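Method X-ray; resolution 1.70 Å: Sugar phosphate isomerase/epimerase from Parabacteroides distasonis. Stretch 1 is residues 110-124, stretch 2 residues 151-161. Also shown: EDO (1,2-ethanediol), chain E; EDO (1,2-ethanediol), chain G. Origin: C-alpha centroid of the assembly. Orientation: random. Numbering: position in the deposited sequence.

Stretch 1 (110-124) WKATAADHAKLGCKY
Stretch 2 151-161: DVIKAEGIATG

Each stretch opens in a helix that begins earlier in the chain. The helix axes approach to 8.5 Å, and their N-to-C directions differ by 35°, with a signed crossing angle of -35°. The CA register pairs Lys-111 with Val-152 (5.8 Å), Ala-114 with Ile-153 (5.3 Å), Ala-115 with Glu-156 (5.2 Å), Ala-118 with Gly-157 (5.8 Å) and Tyr-124 with Thr-160 (6.3 Å). The contact buries 639 Å², both sides summed.

Both helices close with Schellman motifs. Gly-121 has phi/psi 72/26; its N bonds Ala-118 O at 3.0 Å, and Cys-122 N bonds His-117 O at 3.1 Å. Gly-157 has phi/psi 112/8; its N bonds Lys-154 O at 3.0 Å, while Ile-158 N to Ile-153 O is weak at 3.3 Å. A type I turn follows from Ile-158 to Gly-161.

Apolar side chains pack along the helices. The backbones are close at the alanines: Ala-114 CB lies 3.8 Å from Ile-153 CA and 3.7 Å from Glu-156 CB. Val-152 (chi1 t) places CG1 3.9 Å from Trp-110 CB. Ile-153 (m, t) sets CD1 3.8 Å from Trp-110 CE3, an off-centre CH-pi contact 4.3 Å from the six-membered ring centroid. Trp-110 has chi1 -76° and chi2 119°. The CA-to-CB bond of Ile-158 (m, t) points toward stretch 1; its CD1 is 3.6 Å from both Ala-114 O and His-117 CB. Glu-156 (m, m, chi3 -43°) sets its carboxylate oxygens against carbon, with OE2 3.5 Å from Lys-111 CE and OE1 3.6 Å from Ala-115 CB. Lys-111 is extended, all t.

The single direct hydrogen bond across the stretches runs from Thr-160 OG1 (chi1 p) to Lys-123 O, 2.6 Å. Water 1 donates to Lys-123 O at 2.7 Å and weakly accepts from Thr-160 N at 3.4 Å, bridging the same corner.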

# COMPACT_ATOMS: atom_id res chain seq x y z
N TRP A 110 -2.71 13.23 9.86
CA TRP A 110 -3.82 12.46 9.32
C TRP A 110 -5.03 13.36 9.00
O TRP A 110 -5.68 13.16 7.97
CB TRP A 110 -4.22 11.29 10.25
CG TRP A 110 -3.24 10.17 10.15
CD1 TRP A 110 -2.48 9.67 11.13
CD2 TRP A 110 -2.91 9.43 8.96
NE1 TRP A 110 -1.68 8.67 10.66
CE2 TRP A 110 -1.92 8.49 9.32
CE3 TRP A 110 -3.36 9.47 7.63
CZ2 TRP A 110 -1.39 7.59 8.40
CZ3 TRP A 110 -2.83 8.61 6.72
CH2 TRP A 110 -1.84 7.67 7.11
N LYS A 111 -5.32 14.33 9.85
CA LYS A 111 -6.44 15.24 9.59
C LYS A 111 -6.26 15.98 8.25
O LYS A 111 -7.15 15.94 7.39
CB LYS A 111 -6.62 16.25 10.73
CG LYS A 111 -7.78 17.21 10.47
CD LYS A 111 -8.19 17.96 11.69
CE LYS A 111 -9.38 18.93 11.39
NZ LYS A 111 -9.59 19.79 12.53
N ALA A 112 -5.11 16.62 8.06
CA ALA A 112 -4.82 17.38 6.83
C ALA A 112 -4.78 16.49 5.60
O ALA A 112 -5.31 16.83 4.55
CB ALA A 112 -3.52 18.10 6.98
N THR A 113 -4.12 15.34 5.72
CA THR A 113 -4.00 14.40 4.62
C THR A 113 -5.35 13.77 4.23
O THR A 113 -5.67 13.68 3.04
CB THR A 113 -2.97 13.33 5.01
OG1 THR A 113 -1.75 14.03 5.31
CG2 THR A 113 -2.75 12.28 3.88
N ALA A 114 -6.14 13.37 5.21
CA ALA A 114 -7.45 12.77 4.95
C ALA A 114 -8.41 13.80 4.32
O ALA A 114 -9.15 13.46 3.39
CB ALA A 114 -8.06 12.19 6.25
N ALA A 115 -8.35 15.05 4.79
CA ALA A 115 -9.15 16.12 4.21
C ALA A 115 -8.84 16.28 2.72
O ALA A 115 -9.77 16.36 1.91
CB ALA A 115 -8.93 17.45 4.96
N ASP A 116 -7.56 16.26 2.36
CA ASP A 116 -7.13 16.32 0.96
C ASP A 116 -7.61 15.13 0.16
O ASP A 116 -8.07 15.29 -0.96
CB ASP A 116 -5.58 16.44 0.85
CG ASP A 116 -5.07 17.90 0.96
OD1 ASP A 116 -5.89 18.85 1.00
OD2 ASP A 116 -3.83 18.09 0.97
N HIS A 117 -7.51 13.94 0.73
CA HIS A 117 -7.92 12.73 0.01
C HIS A 117 -9.44 12.61 -0.14
O HIS A 117 -9.89 12.01 -1.12
CB HIS A 117 -7.28 11.49 0.60
CG HIS A 117 -5.83 11.40 0.25
ND1 HIS A 117 -4.86 12.13 0.90
CD2 HIS A 117 -5.19 10.69 -0.70
CE1 HIS A 117 -3.68 11.87 0.37
NE2 HIS A 117 -3.85 11.00 -0.62
N ALA A 118 -10.20 13.21 0.78
CA ALA A 118 -11.64 13.31 0.62
C ALA A 118 -11.93 14.19 -0.60
O ALA A 118 -12.78 13.86 -1.42
CB ALA A 118 -12.31 13.88 1.88
N LYS A 119 -11.21 15.30 -0.73
CA LYS A 119 -11.39 16.15 -1.90
C LYS A 119 -11.00 15.43 -3.18
O LYS A 119 -11.60 15.70 -4.24
CB LYS A 119 -10.60 17.44 -1.77
CG LYS A 119 -11.14 18.37 -0.71
N LEU A 120 -10.02 14.54 -3.11
CA LEU A 120 -9.62 13.73 -4.27
C LEU A 120 -10.62 12.59 -4.59
O LEU A 120 -10.50 11.96 -5.65
CB LEU A 120 -8.22 13.12 -4.07
CG LEU A 120 -6.97 13.98 -4.18
CD1 LEU A 120 -5.72 13.23 -3.69
CD2 LEU A 120 -6.81 14.49 -5.64
N GLY A 121 -11.57 12.31 -3.70
CA GLY A 121 -12.54 11.22 -3.90
C GLY A 121 -11.95 9.84 -3.77
O GLY A 121 -12.49 8.85 -4.27
N CYS A 122 -10.87 9.76 -3.01
CA CYS A 122 -10.08 8.58 -2.85
C CYS A 122 -10.77 7.63 -1.85
O CYS A 122 -11.14 8.04 -0.72
CB CYS A 122 -8.69 9.05 -2.44
SG CYS A 122 -7.48 7.93 -2.68
N LYS A 123 -11.00 6.39 -2.25
CA LYS A 123 -11.70 5.42 -1.39
C LYS A 123 -10.87 4.91 -0.20
O LYS A 123 -11.42 4.74 0.92
CB LYS A 123 -12.22 4.25 -2.23
CG LYS A 123 -12.78 3.12 -1.40
CD LYS A 123 -13.50 2.10 -2.21
CE LYS A 123 -14.15 1.07 -1.30
NZ LYS A 123 -15.08 0.18 -2.04
N TYR A 124 -9.60 4.60 -0.47
CA TYR A 124 -8.65 4.12 0.52
C TYR A 124 -7.50 5.10 0.75
O TYR A 124 -6.97 5.65 -0.20
CB TYR A 124 -8.05 2.80 0.07
CG TYR A 124 -9.03 1.71 -0.32
CD1 TYR A 124 -9.62 0.93 0.64
CD2 TYR A 124 -9.30 1.43 -1.65
CE1 TYR A 124 -10.48 -0.09 0.32
CE2 TYR A 124 -10.17 0.41 -2.00
CZ TYR A 124 -10.75 -0.35 -1.02
OH TYR A 124 -11.62 -1.36 -1.36
N ASP A 151 -10.06 7.00 13.32
CA ASP A 151 -11.10 7.92 13.78
C ASP A 151 -10.94 9.29 13.13
O ASP A 151 -11.93 9.91 12.70
CB ASP A 151 -11.06 8.11 15.31
CG ASP A 151 -11.43 6.86 16.10
OD1 ASP A 151 -11.96 5.89 15.55
OD2 ASP A 151 -11.20 6.90 17.33
N VAL A 152 -9.70 9.78 13.07
CA VAL A 152 -9.40 11.06 12.41
C VAL A 152 -9.74 11.03 10.91
O VAL A 152 -10.33 11.96 10.39
CB VAL A 152 -7.92 11.44 12.62
CG1 VAL A 152 -7.54 12.64 11.76
CG2 VAL A 152 -7.66 11.70 14.09
N ILE A 153 -9.37 9.96 10.25
CA ILE A 153 -9.58 9.77 8.79
C ILE A 153 -11.07 9.70 8.45
O ILE A 153 -11.54 10.36 7.51
CB ILE A 153 -8.85 8.51 8.30
CG1 ILE A 153 -7.31 8.72 8.43
CG2 ILE A 153 -9.20 8.18 6.87
CD1 ILE A 153 -6.48 7.42 8.31
N LYS A 154 -11.83 8.93 9.23
CA LYS A 154 -13.28 8.81 8.98
C LYS A 154 -14.01 10.13 9.18
O LYS A 154 -14.97 10.43 8.45
CB LYS A 154 -13.90 7.73 9.87
CG LYS A 154 -13.47 6.32 9.55
CD LYS A 154 -14.38 5.30 10.21
CE LYS A 154 -13.89 3.87 9.98
NZ LYS A 154 -14.90 2.88 10.45
N ALA A 155 -13.55 10.92 10.15
CA ALA A 155 -14.14 12.23 10.49
C ALA A 155 -13.94 13.26 9.39
O ALA A 155 -14.68 14.26 9.33
CB ALA A 155 -13.58 12.75 11.79
N GLU A 156 -12.91 13.06 8.56
CA GLU A 156 -12.67 13.89 7.38
C GLU A 156 -13.41 13.38 6.14
O GLU A 156 -13.36 14.03 5.08
CB GLU A 156 -11.16 13.99 7.09
CG GLU A 156 -10.40 14.72 8.17
CD GLU A 156 -10.97 16.08 8.48
OE1 GLU A 156 -11.31 16.81 7.53
OE2 GLU A 156 -11.09 16.43 9.69
N GLY A 157 -14.07 12.23 6.24
CA GLY A 157 -14.91 11.75 5.15
C GLY A 157 -14.49 10.52 4.39
O GLY A 157 -15.10 10.22 3.38
N ILE A 158 -13.47 9.82 4.86
CA ILE A 158 -13.01 8.58 4.22
C ILE A 158 -13.48 7.41 5.08
O ILE A 158 -12.85 7.06 6.07
CB ILE A 158 -11.48 8.60 4.03
CG1 ILE A 158 -11.09 9.83 3.18
CG2 ILE A 158 -10.99 7.33 3.36
CD1 ILE A 158 -9.60 9.95 2.87
N ALA A 159 -14.62 6.83 4.70
CA ALA A 159 -15.34 5.87 5.52
C ALA A 159 -14.57 4.59 5.80
O ALA A 159 -14.85 3.90 6.78
CB ALA A 159 -16.65 5.54 4.87
N THR A 160 -13.66 4.24 4.91
CA THR A 160 -12.82 3.03 5.11
C THR A 160 -11.84 3.09 6.29
O THR A 160 -11.34 2.06 6.71
CB THR A 160 -12.04 2.67 3.84
OG1 THR A 160 -11.30 3.81 3.38
CG2 THR A 160 -12.99 2.17 2.75
N GLY A 161 -11.58 4.28 6.82
CA GLY A 161 -10.68 4.43 7.94
C GLY A 161 -9.21 4.33 7.57
O GLY A 161 -8.77 4.91 6.57
C1 EDO E . 0.82 16.85 4.90
O1 EDO E . -0.60 16.88 4.81
C2 EDO E . 1.31 16.13 3.67
O2 EDO E . 2.65 16.50 3.33
C1 EDO G . -9.57 4.94 19.19
O1 EDO G . -10.94 5.34 19.31
C2 EDO G . -9.42 3.54 19.75
O2 EDO G . -10.35 2.65 19.12
O HOH W 1 -13.95 5.36 1.72